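Local coordinates for protein alpha-galactosidase (Lactobacillus brevis, PDB 3MI6) that probably hydrolyses terminal, non-reducing alpha-D-galactose residues from alpha-galactosides such as galactose oligosaccharides and galactomannans, as a glycoside hydrolase of family 36, at residues H319-P323 / R324-E328; T379-G382 / D383-V386; P454-V457 / D458-K462; Y604-I608 / T609-P613. All coordinates share one frame; numbering follows the deposited sequence.

Interaction 1: H319-P323 / R324-E328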
loop_
_atom_site.group_PDB
_atom_site.type_symbol
_atom_site.label_atom_id
_atom_site.label_comp_id
_atom_site.label_asym_id
_atom_site.label_seq_id
_atom_site.Cartn_x
_atom_site.Cartn_y
_atom_site.Cartn_z
ATOM N N HIS D 319 -31.758 -24.727 2.620
ATOM C CA HIS D 319 -32.840 -23.806 2.951
ATOM C C HIS D 319 -33.199 -22.762 1.882
ATOM O O HIS D 319 -33.839 -21.754 2.193
ATOM C CB HIS D 319 -32.497 -23.070 4.238
ATOM C CG HIS D 319 -32.331 -23.960 5.424
ATOM N ND1 HIS D 319 -33.367 -24.692 5.954
ATOM C CD2 HIS D 319 -31.254 -24.204 6.207
ATOM C CE1 HIS D 319 -32.934 -25.361 7.006
ATOM N NE2 HIS D 319 -31.653 -25.086 7.179
ATOM N N LEU D 320 -32.794 -22.987 0.633
ATOM C CA LEU D 320 -33.112 -22.038 -0.426
ATOM C C LEU D 320 -33.294 -22.722 -1.770
ATOM O O LEU D 320 -34.260 -22.469 -2.476
ATOM C CB LEU D 320 -32.048 -20.935 -0.527
ATOM C CG LEU D 320 -32.235 -19.937 -1.683
ATOM C CD1 LEU D 320 -33.434 -19.047 -1.430
ATOM C CD2 LEU D 320 -31.003 -19.070 -1.925
ATOM N N VAL D 321 -32.372 -23.595 -2.131
ATOM C CA VAL D 321 -32.417 -24.179 -3.462
ATOM C C VAL D 321 -33.680 -25.056 -3.554
ATOM O O VAL D 321 -34.136 -25.642 -2.570
ATOM C CB VAL D 321 -31.014 -24.728 -3.879
ATOM C CG1 VAL D 321 -31.071 -25.468 -5.204
ATOM C CG2 VAL D 321 -30.028 -23.596 -3.972
ATOM N N ASN D 322 -34.256 -25.097 -4.748
ATOM C CA ASN D 322 -35.219 -26.096 -5.174
ATOM C C ASN D 322 -34.718 -27.403 -4.565
ATOM O O ASN D 322 -33.658 -27.896 -4.943
ATOM C CB ASN D 322 -35.303 -26.057 -6.708
ATOM C CG ASN D 322 -36.325 -27.039 -7.287
ATOM O OD1 ASN D 322 -36.548 -28.108 -6.748
ATOM N ND2 ASN D 322 -36.918 -26.678 -8.422
ATOM N N PRO D 323 -35.486 -27.975 -3.619
ATOM C CA PRO D 323 -35.194 -29.263 -2.958
ATOM C C PRO D 323 -35.198 -30.469 -3.900
ATOM O O PRO D 323 -34.630 -31.518 -3.599
ATOM C CB PRO D 323 -36.333 -29.400 -1.947
ATOM C CG PRO D 323 -36.788 -28.012 -1.707
ATOM C CD PRO D 323 -36.653 -27.312 -3.022
ATOM N N ARG D 324 -35.850 -30.316 -5.039
ATOM C CA ARG D 324 -35.899 -31.361 -6.038
ATOM C C ARG D 324 -34.522 -31.584 -6.655
ATOM O O ARG D 324 -34.255 -32.643 -7.225
ATOM C CB ARG D 324 -36.918 -30.977 -7.116
ATOM C CG ARG D 324 -36.984 -31.913 -8.290
ATOM C CD ARG D 324 -37.383 -33.313 -7.845
ATOM N NE ARG D 324 -37.309 -34.250 -8.963
ATOM C CZ ARG D 324 -36.222 -34.950 -9.274
ATOM N NH1 ARG D 324 -35.116 -34.837 -8.541
ATOM N NH2 ARG D 324 -36.243 -35.763 -10.317
ATOM N N PHE D 325 -33.647 -30.586 -6.563
ATOM C CA PHE D 325 -32.344 -30.701 -7.211
ATOM C C PHE D 325 -31.184 -30.274 -6.326
ATOM O O PHE D 325 -30.036 -30.466 -6.686
ATOM C CB PHE D 325 -32.310 -29.953 -8.553
ATOM C CG PHE D 325 -33.212 -30.537 -9.603
ATOM C CD1 PHE D 325 -34.436 -29.948 -9.896
ATOM C CD2 PHE D 325 -32.840 -31.672 -10.297
ATOM C CE1 PHE D 325 -35.274 -30.483 -10.848
ATOM C CE2 PHE D 325 -33.674 -32.217 -11.271
ATOM C CZ PHE D 325 -34.893 -31.618 -11.547
ATOM N N ALA D 326 -31.493 -29.731 -5.157
ATOM C CA ALA D 326 -30.482 -29.273 -4.216
ATOM C C ALA D 326 -29.325 -30.250 -4.043
ATOM O O ALA D 326 -28.161 -29.828 -3.960
ATOM C CB ALA D 326 -31.115 -29.004 -2.873
ATOM N N HIS D 327 -29.648 -31.542 -3.957
ATOM C CA HIS D 327 -28.666 -32.598 -3.677
ATOM C C HIS D 327 -28.507 -33.623 -4.805
ATOM O O HIS D 327 -27.701 -34.550 -4.706
ATOM C CB HIS D 327 -29.036 -33.354 -2.406
ATOM C CG HIS D 327 -29.192 -32.483 -1.204
ATOM N ND1 HIS D 327 -30.318 -31.720 -0.979
ATOM C CD2 HIS D 327 -28.377 -32.274 -0.145
ATOM C CE1 HIS D 327 -30.188 -31.069 0.163
ATOM N NE2 HIS D 327 -29.019 -31.392 0.690
ATOM N N GLU D 328 -29.271 -33.466 -5.875
ATOM C CA GLU D 328 -29.202 -34.425 -6.967
ATOM C C GLU D 328 -28.038 -34.121 -7.917
ATOM O O GLU D 328 -27.879 -33.004 -8.391
ATOM C CB GLU D 328 -30.534 -34.504 -7.726
ATOM C CG GLU D 328 -30.594 -35.664 -8.725
ATOM C CD GLU D 328 -31.937 -35.775 -9.450
ATOM O OE1 GLU D 328 -32.112 -35.112 -10.501
ATOM O OE2 GLU D 328 -32.811 -36.539 -8.975
#
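Asn322 and Arg324 form an Asx turn superposed on a type I beta turn, in the loop that leads from helix 305-319 to the first strand of the barrel. The evidence for the Asx turn is Asn322 OD1, which accepts Arg324 N at 2.9 Å; the donor lies in the plane of the side-chain carbonyl, although the N-H...O angle of 138° is not straight. The side chain can reach forward because its CG stands opposite the backbone N (chi1 -178°), beside the carbonyl carbon. Its other branch is used as well, ND2 bonding to Tyr541 O.

The beta turn rests on Asn322 O, which accepts Phe325 N at 3.1 Å from above the carbonyl plane and also draws a weak bond from Ala326 N. Across the turn, Val321 CG1 meets Ala326 CB at 4.2 Å.

Arg324 runs alongside Asn322 with its guanidinium plane steeply turned against the amide, then bends at chi2. Its NE has a weak bond to Asn521 OD1, and its NH1 hangs over the rim of the Phe325 ring. That same NH1 makes a salt bridge to Glu328 OE2 at 2.9 Å, nearly straight at 170°; OE2 lies in the guanidinium plane, whereas NH1 approaches OE2 from above the carboxylate plane.

Interaction 2: T379-G382 / D383-V386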
loop_
_atom_site.group_PDB
_atom_site.type_symbol
_atom_site.label_atom_id
_atom_site.label_comp_id
_atom_site.label_asym_id
_atom_site.label_seq_id
_atom_site.Cartn_x
_atom_site.Cartn_y
_atom_site.Cartn_z
ATOM N N THR D 379 -35.363 -12.528 -35.434
ATOM C CA THR D 379 -36.686 -12.937 -35.916
ATOM C C THR D 379 -37.227 -14.114 -35.122
ATOM O O THR D 379 -36.456 -14.948 -34.684
ATOM C CB THR D 379 -36.654 -13.410 -37.406
ATOM O OG1 THR D 379 -36.903 -14.818 -37.464
ATOM C CG2 THR D 379 -35.299 -13.129 -38.074
ATOM N N SER D 380 -38.543 -14.172 -34.929
ATOM C CA SER D 380 -39.217 -15.347 -34.337
ATOM C C SER D 380 -39.157 -15.465 -32.827
ATOM O O SER D 380 -39.744 -16.376 -32.249
ATOM C CB SER D 380 -38.574 -16.675 -34.769
ATOM O OG SER D 380 -38.311 -16.716 -36.157
ATOM N N LEU D 381 -38.429 -14.560 -32.187
ATOM C CA LEU D 381 -38.447 -14.480 -30.737
ATOM C C LEU D 381 -39.851 -14.186 -30.246
ATOM O O LEU D 381 -40.291 -13.056 -30.276
ATOM C CB LEU D 381 -37.470 -13.415 -30.243
ATOM C CG LEU D 381 -36.432 -13.905 -29.225
ATOM C CD1 LEU D 381 -35.904 -15.294 -29.570
ATOM C CD2 LEU D 381 -35.292 -12.915 -29.117
ATOM N N GLY D 382 -40.548 -15.220 -29.800
ATOM C CA GLY D 382 -41.908 -15.090 -29.311
ATOM C C GLY D 382 -42.767 -16.220 -29.850
ATOM O O GLY D 382 -43.869 -16.463 -29.374
ATOM N N ASP D 383 -42.243 -16.914 -30.853
ATOM C CA ASP D 383 -42.957 -17.996 -31.516
ATOM C C ASP D 383 -42.496 -19.360 -31.014
ATOM O O ASP D 383 -41.817 -20.107 -31.722
ATOM C CB ASP D 383 -42.749 -17.911 -33.025
ATOM C CG ASP D 383 -43.416 -16.705 -33.635
ATOM O OD1 ASP D 383 -44.297 -16.118 -32.973
ATOM O OD2 ASP D 383 -43.060 -16.353 -34.778
ATOM N N TRP D 384 -42.888 -19.684 -29.792
ATOM C CA TRP D 384 -42.410 -20.887 -29.128
ATOM C C TRP D 384 -43.103 -22.160 -29.620
ATOM O O TRP D 384 -43.729 -22.902 -28.855
ATOM C CB TRP D 384 -42.504 -20.711 -27.610
ATOM C CG TRP D 384 -41.791 -19.459 -27.173
ATOM C CD1 TRP D 384 -42.349 -18.348 -26.605
ATOM C CD2 TRP D 384 -40.392 -19.176 -27.314
ATOM N NE1 TRP D 384 -41.381 -17.403 -26.365
ATOM C CE2 TRP D 384 -40.171 -17.886 -26.792
ATOM C CE3 TRP D 384 -39.304 -19.897 -27.820
ATOM C CZ2 TRP D 384 -38.906 -17.296 -26.760
ATOM C CZ3 TRP D 384 -38.044 -19.313 -27.786
ATOM C CH2 TRP D 384 -37.855 -18.023 -27.256
ATOM N N PHE D 385 -42.974 -22.394 -30.920
ATOM C CA PHE D 385 -43.457 -23.610 -31.532
ATOM C C PHE D 385 -42.455 -24.065 -32.599
ATOM O O PHE D 385 -41.622 -23.279 -33.046
ATOM C CB PHE D 385 -44.866 -23.408 -32.098
ATOM C CG PHE D 385 -45.004 -22.202 -32.979
ATOM C CD1 PHE D 385 -44.360 -22.142 -34.202
ATOM C CD2 PHE D 385 -45.796 -21.141 -32.596
ATOM C CE1 PHE D 385 -44.485 -21.033 -35.023
ATOM C CE2 PHE D 385 -45.928 -20.037 -33.411
ATOM C CZ PHE D 385 -45.269 -19.982 -34.630
ATOM N N VAL D 386 -42.549 -25.333 -32.998
ATOM C CA VAL D 386 -41.557 -25.998 -33.849
ATOM C C VAL D 386 -41.334 -25.403 -35.255
ATOM O O VAL D 386 -42.279 -25.033 -35.959
ATOM C CB VAL D 386 -41.912 -27.486 -34.013
ATOM C CG1 VAL D 386 -40.659 -28.288 -34.323
ATOM C CG2 VAL D 386 -42.627 -28.014 -32.754
#
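Ser380 OG is held by two groups, Thr379 OG1 at 2.7 Å and the backbone N of His373, while the carbonyl O of the same serine takes Asp383 N at 2.9 Å. The Asp383 N to Ser380 O bond closes a beta turn over residues 380-383. Leu381 psi of 100° and Gly382 phi of 136° place the turn nearer to type II than to type I, and at these angles a CB on Gly382 would collide with Leu381 O, which accounts for the glycine.

An inverse gamma turn follows, centred on Trp384, with Phe385 N bonded to Asp383 O at 2.7 Å. The indole swings back over the turn because its CG lies beside its own backbone N (chi1 -54°). Gly382 N sits 3.8 Å above one face of the Trp384 ring, offset toward the rim, and at the far end of the indole Trp384 CH2 meets Leu381 CD1 at 4.1 Å. Phe371 meets the same indole. With an alanine here, the peptide at Gly382 would probably lose its aromatic cover, and Leu381 CD1 and the Phe371 ring would lose this neighbour.

Asp383 faces another loop, its OD2 accepting Asp423 N and its OD1, weakly, Leu424 N. Leu381 lies about 5 Å, side chain to side chain, from the predicted substrate-binding Asp368, consistent with a loop on the substrate side, following the second strand of a TIM barrel.

Interaction 3: P454-V457 / D458-K462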
loop_
_atom_site.group_PDB
_atom_site.type_symbol
_atom_site.label_atom_id
_atom_site.label_comp_id
_atom_site.label_asym_id
_atom_site.label_seq_id
_atom_site.Cartn_x
_atom_site.Cartn_y
_atom_site.Cartn_z
ATOM N N PRO D 454 -50.535 -10.116 -16.154
ATOM C CA PRO D 454 -50.879 -11.523 -15.941
ATOM C C PRO D 454 -51.374 -12.227 -17.206
ATOM O O PRO D 454 -51.333 -13.449 -17.267
ATOM C CB PRO D 454 -51.977 -11.452 -14.875
ATOM C CG PRO D 454 -51.681 -10.193 -14.138
ATOM C CD PRO D 454 -51.168 -9.231 -15.165
ATOM N N GLU D 455 -51.833 -11.492 -18.208
ATOM C CA GLU D 455 -52.215 -12.156 -19.449
ATOM C C GLU D 455 -50.970 -12.705 -20.138
ATOM O O GLU D 455 -51.009 -13.744 -20.787
ATOM C CB GLU D 455 -53.041 -11.240 -20.383
ATOM C CG GLU D 455 -52.354 -9.957 -20.880
ATOM C CD GLU D 455 -52.719 -8.696 -20.066
ATOM O OE1 GLU D 455 -52.930 -8.796 -18.826
ATOM O OE2 GLU D 455 -52.780 -7.598 -20.674
ATOM N N VAL D 456 -49.857 -12.006 -19.974
ATOM C CA VAL D 456 -48.606 -12.421 -20.591
ATOM C C VAL D 456 -48.057 -13.702 -19.967
ATOM O O VAL D 456 -47.654 -14.619 -20.682
ATOM C CB VAL D 456 -47.549 -11.303 -20.524
ATOM C CG1 VAL D 456 -46.211 -11.793 -21.049
ATOM C CG2 VAL D 456 -48.023 -10.098 -21.312
ATOM N N VAL D 457 -48.054 -13.772 -18.641
ATOM C CA VAL D 457 -47.573 -14.959 -17.943
ATOM C C VAL D 457 -48.388 -16.208 -18.327
ATOM O O VAL D 457 -47.821 -17.289 -18.533
ATOM C CB VAL D 457 -47.515 -14.731 -16.396
ATOM C CG1 VAL D 457 -47.038 -15.964 -15.678
ATOM C CG2 VAL D 457 -46.582 -13.578 -16.069
ATOM N N ASP D 458 -49.709 -16.034 -18.461
ATOM C CA ASP D 458 -50.629 -17.121 -18.833
ATOM C C ASP D 458 -50.337 -17.673 -20.214
ATOM O O ASP D 458 -50.361 -18.882 -20.431
ATOM C CB ASP D 458 -52.079 -16.651 -18.789
ATOM C CG ASP D 458 -52.601 -16.453 -17.371
ATOM O OD1 ASP D 458 -52.004 -16.996 -16.403
ATOM O OD2 ASP D 458 -53.633 -15.747 -17.238
ATOM N N TYR D 459 -50.070 -16.769 -21.147
ATOM C CA TYR D 459 -49.748 -17.137 -22.515
ATOM C C TYR D 459 -48.437 -17.902 -22.572
ATOM O O TYR D 459 -48.293 -18.857 -23.343
ATOM C CB TYR D 459 -49.680 -15.888 -23.400
ATOM C CG TYR D 459 -49.198 -16.139 -24.810
ATOM C CD1 TYR D 459 -50.062 -16.620 -25.792
ATOM C CD2 TYR D 459 -47.885 -15.885 -25.165
ATOM C CE1 TYR D 459 -49.617 -16.852 -27.099
ATOM C CE2 TYR D 459 -47.435 -16.110 -26.454
ATOM C CZ TYR D 459 -48.304 -16.592 -27.419
ATOM O OH TYR D 459 -47.840 -16.813 -28.694
ATOM N N LEU D 460 -47.479 -17.482 -21.749
ATOM C CA LEU D 460 -46.173 -18.113 -21.755
ATOM C C LEU D 460 -46.232 -19.456 -21.044
ATOM O O LEU D 460 -45.693 -20.448 -21.541
ATOM C CB LEU D 460 -45.123 -17.202 -21.126
ATOM C CG LEU D 460 -44.846 -15.944 -21.949
ATOM C CD1 LEU D 460 -43.896 -15.021 -21.211
ATOM C CD2 LEU D 460 -44.301 -16.305 -23.305
ATOM N N PHE D 461 -46.900 -19.493 -19.893
ATOM C CA PHE D 461 -47.065 -20.750 -19.185
ATOM C C PHE D 461 -47.714 -21.800 -20.075
ATOM O O PHE D 461 -47.270 -22.938 -20.124
ATOM C CB PHE D 461 -47.885 -20.592 -17.915
ATOM C CG PHE D 461 -48.274 -21.905 -17.302
ATOM C CD1 PHE D 461 -47.440 -22.534 -16.392
ATOM C CD2 PHE D 461 -49.453 -22.527 -17.660
ATOM C CE1 PHE D 461 -47.787 -23.745 -15.836
ATOM C CE2 PHE D 461 -49.806 -23.733 -17.113
ATOM C CZ PHE D 461 -48.974 -24.348 -16.202
ATOM N N LYS D 462 -48.777 -21.419 -20.773
ATOM C CA LYS D 462 -49.463 -22.360 -21.645
ATOM C C LYS D 462 -48.553 -22.875 -22.758
ATOM O O LYS D 462 -48.512 -24.074 -23.016
ATOM C CB LYS D 462 -50.741 -21.752 -22.228
ATOM C CG LYS D 462 -51.352 -22.612 -23.334
ATOM C CD LYS D 462 -52.646 -22.042 -23.886
ATOM C CE LYS D 462 -53.005 -22.713 -25.211
ATOM N NZ LYS D 462 -54.066 -21.968 -25.947
#
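Leu460 comes back over the preceding helical turn to Val456, and its atoms can be followed outward in order. CB lies 3.6 Å from Val456 O, and CG stays over the same carbonyl oxygen. From there the chain extends to CD1, which meets Val456 CG1 at 4.0 Å, the two side chains running side by side and pointing the same way. CG stands opposite the carbonyl carbon and beside the backbone N (chi1 -67°), which keeps the branch close to the turn before it. The leucine also packs on Leu511 of helix 500-518 and on Met451.

Asp458 lies along the other flank, its CG near Pro454 O; the carboxylate finds its strong partner in Arg514, whose NH1 forms a salt bridge with OD1. Arg514 also makes a cation-pi contact with the Phe461 ring, so one arginine joins two successive turns to helix 500-518. Glu455 is paired outward, with Arg453 and Arg491.

Four backbone bonds give the evidence for the helix type. The longest is Asp458 N to Pro454 O at 3.3 Å; Tyr459 N to Glu455 O and Leu460 N to Val456 O come next. Phe461 N to Val457 O is the shortest at 2.7 Å. This i to i+4 pattern is the opening of an alpha-helix, here one of the outer helices of a TIM barrel.

Interaction 4: Y604-I608 / T609-P613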
loop_
_atom_site.group_PDB
_atom_site.type_symbol
_atom_site.label_atom_id
_atom_site.label_comp_id
_atom_site.label_asym_id
_atom_site.label_seq_id
_atom_site.Cartn_x
_atom_site.Cartn_y
_atom_site.Cartn_z
ATOM N N TYR D 604 -20.568 -30.031 -22.319
ATOM C CA TYR D 604 -19.757 -29.878 -23.519
ATOM C C TYR D 604 -20.494 -29.060 -24.540
ATOM O O TYR D 604 -21.685 -29.245 -24.737
ATOM C CB TYR D 604 -19.332 -31.236 -24.091
ATOM C CG TYR D 604 -18.313 -31.901 -23.224
ATOM C CD1 TYR D 604 -16.961 -31.820 -23.525
ATOM C CD2 TYR D 604 -18.695 -32.562 -22.069
ATOM C CE1 TYR D 604 -15.999 -32.410 -22.697
ATOM C CE2 TYR D 604 -17.757 -33.150 -21.238
ATOM C CZ TYR D 604 -16.410 -33.073 -21.558
ATOM O OH TYR D 604 -15.489 -33.655 -20.735
ATOM N N GLU D 605 -19.783 -28.147 -25.182
ATOM C CA GLU D 605 -20.409 -27.202 -26.095
ATOM C C GLU D 605 -19.576 -27.093 -27.360
ATOM O O GLU D 605 -19.302 -25.993 -27.844
ATOM C CB GLU D 605 -20.561 -25.834 -25.418
ATOM C CG GLU D 605 -21.606 -24.931 -26.076
ATOM C CD GLU D 605 -22.025 -23.751 -25.195
ATOM O OE1 GLU D 605 -22.104 -23.907 -23.954
ATOM O OE2 GLU D 605 -22.289 -22.666 -25.751
ATOM N N LEU D 606 -19.152 -28.244 -27.877
ATOM C CA LEU D 606 -18.346 -28.276 -29.089
ATOM C C LEU D 606 -18.792 -29.355 -30.065
ATOM O O LEU D 606 -19.424 -30.334 -29.678
ATOM C CB LEU D 606 -16.852 -28.402 -28.771
ATOM C CG LEU D 606 -16.109 -29.672 -28.360
ATOM C CD1 LEU D 606 -14.721 -29.248 -27.945
ATOM C CD2 LEU D 606 -16.773 -30.377 -27.229
ATOM N N ASP D 607 -18.480 -29.152 -31.341
ATOM C CA ASP D 607 -18.877 -30.091 -32.370
ATOM C C ASP D 607 -18.001 -31.327 -32.302
ATOM O O ASP D 607 -16.976 -31.399 -32.975
ATOM C CB ASP D 607 -18.754 -29.450 -33.742
ATOM C CG ASP D 607 -19.441 -30.256 -34.807
ATOM O OD1 ASP D 607 -19.891 -31.374 -34.484
ATOM O OD2 ASP D 607 -19.550 -29.771 -35.954
ATOM N N ILE D 608 -18.400 -32.296 -31.485
ATOM C CA ILE D 608 -17.608 -33.508 -31.291
ATOM C C ILE D 608 -17.606 -34.420 -32.521
ATOM O O ILE D 608 -16.789 -35.336 -32.610
ATOM C CB ILE D 608 -18.063 -34.298 -30.054
ATOM C CG1 ILE D 608 -19.555 -34.594 -30.127
ATOM C CG2 ILE D 608 -17.772 -33.525 -28.796
ATOM C CD1 ILE D 608 -20.069 -35.295 -28.911
ATOM N N THR D 609 -18.512 -34.168 -33.467
ATOM C CA THR D 609 -18.478 -34.856 -34.756
ATOM C C THR D 609 -17.237 -34.455 -35.574
ATOM O O THR D 609 -16.836 -35.174 -36.487
ATOM C CB THR D 609 -19.773 -34.622 -35.593
ATOM O OG1 THR D 609 -19.645 -33.438 -36.391
ATOM C CG2 THR D 609 -21.001 -34.512 -34.696
ATOM N N LYS D 610 -16.633 -33.317 -35.229
ATOM C CA LYS D 610 -15.443 -32.788 -35.911
ATOM C C LYS D 610 -14.142 -33.024 -35.141
ATOM O O LYS D 610 -13.221 -32.212 -35.212
ATOM C CB LYS D 610 -15.582 -31.275 -36.150
ATOM C CG LYS D 610 -16.495 -30.869 -37.292
ATOM C CD LYS D 610 -16.278 -29.392 -37.660
ATOM C CE LYS D 610 -17.348 -28.862 -38.635
ATOM N NZ LYS D 610 -17.452 -29.642 -39.913
HETATM N N MSE D 611 -14.062 -34.126 -34.408
HETATM C CA MSE D 611 -12.903 -34.393 -33.564
HETATM C C MSE D 611 -12.157 -35.645 -33.982
HETATM O O MSE D 611 -12.761 -36.636 -34.392
HETATM C CB MSE D 611 -13.339 -34.562 -32.114
HETATM C CG MSE D 611 -13.515 -33.268 -31.336
HETATM SE SE MSE D 611 -13.983 -33.644 -29.469
HETATM C CE MSE D 611 -13.041 -32.155 -28.613
ATOM N N ALA D 612 -10.837 -35.597 -33.850
ATOM C CA ALA D 612 -9.982 -36.746 -34.138
ATOM C C ALA D 612 -10.186 -37.845 -33.101
ATOM O O ALA D 612 -10.566 -37.559 -31.966
ATOM C CB ALA D 612 -8.512 -36.321 -34.174
ATOM N N PRO D 613 -9.943 -39.107 -33.491
ATOM C CA PRO D 613 -9.993 -40.235 -32.553
ATOM C C PRO D 613 -9.324 -39.988 -31.184
ATOM O O PRO D 613 -9.978 -40.170 -30.152
ATOM C CB PRO D 613 -9.296 -41.345 -33.335
ATOM C CG PRO D 613 -9.750 -41.072 -34.749
ATOM C CD PRO D 613 -9.771 -39.570 -34.882
#
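Lys610 N bonds to Asp607 O at 3.0 Å, closing a beta turn over residues 607-610 whose middle residues, Ile608 and Thr609, both have helix-like backbone angles near type I. It overlaps an inverse gamma turn centred on Asp607, in the loop between the last strand of the TIM barrel, 601-604, and helix 613-628.

Asp607 reinforces the turn from its side chain. With CG set opposite the backbone N (chi1 -167°), OD1 reaches forward and takes Thr609 OG1 on its syn side, tilted out of the carboxylate plane, at 2.8 Å, together with a weak bond from Thr609 N. OD2 lies along the aliphatic part of Lys610, 3.5 Å from its CG, whereas Lys610 NZ stays 4.5 Å from OD2, too far for a salt bridge. Lys348 of helix 346-358 adds a weak bond to Thr609 OG1 and a long, weak ion pair to OD2. An alanine here is likely to leave the Thr609 hydroxyl without its carboxylate acceptor and less fixed in rotation, and to deprive both lysines of a nearby negative charge.

Met611, present as selenomethionine, points back across the turn and crosses Leu606 at about a right angle, CE against Leu606 CD1, while its SE rests 3.9 Å from Ile608 CG2.

In the fold
All four are local contacts, three in loops and one on a helix, in or leading into one (beta/alpha)8 barrel, and follow one another along the chain. Interaction 1 precedes the first strand and interaction 4 follows the last, so they flank the seam where strand 601-604 pairs with 333-335, yet their centres are 32 Å apart. Interactions 2 and 3 are neighbours, with centres 15 Å apart, and they touch where Gly382 O packs 4.0 Å from Tyr459 OH. Interaction 2 lies nearest the predicted substrate site, the Leu381 side chain being about 7 Å from that of Arg444. Side chain to side chain, Trp478 is about 7 Å from Leu460 and about 11 Å from Asn322. Interaction 4 lies away from the site.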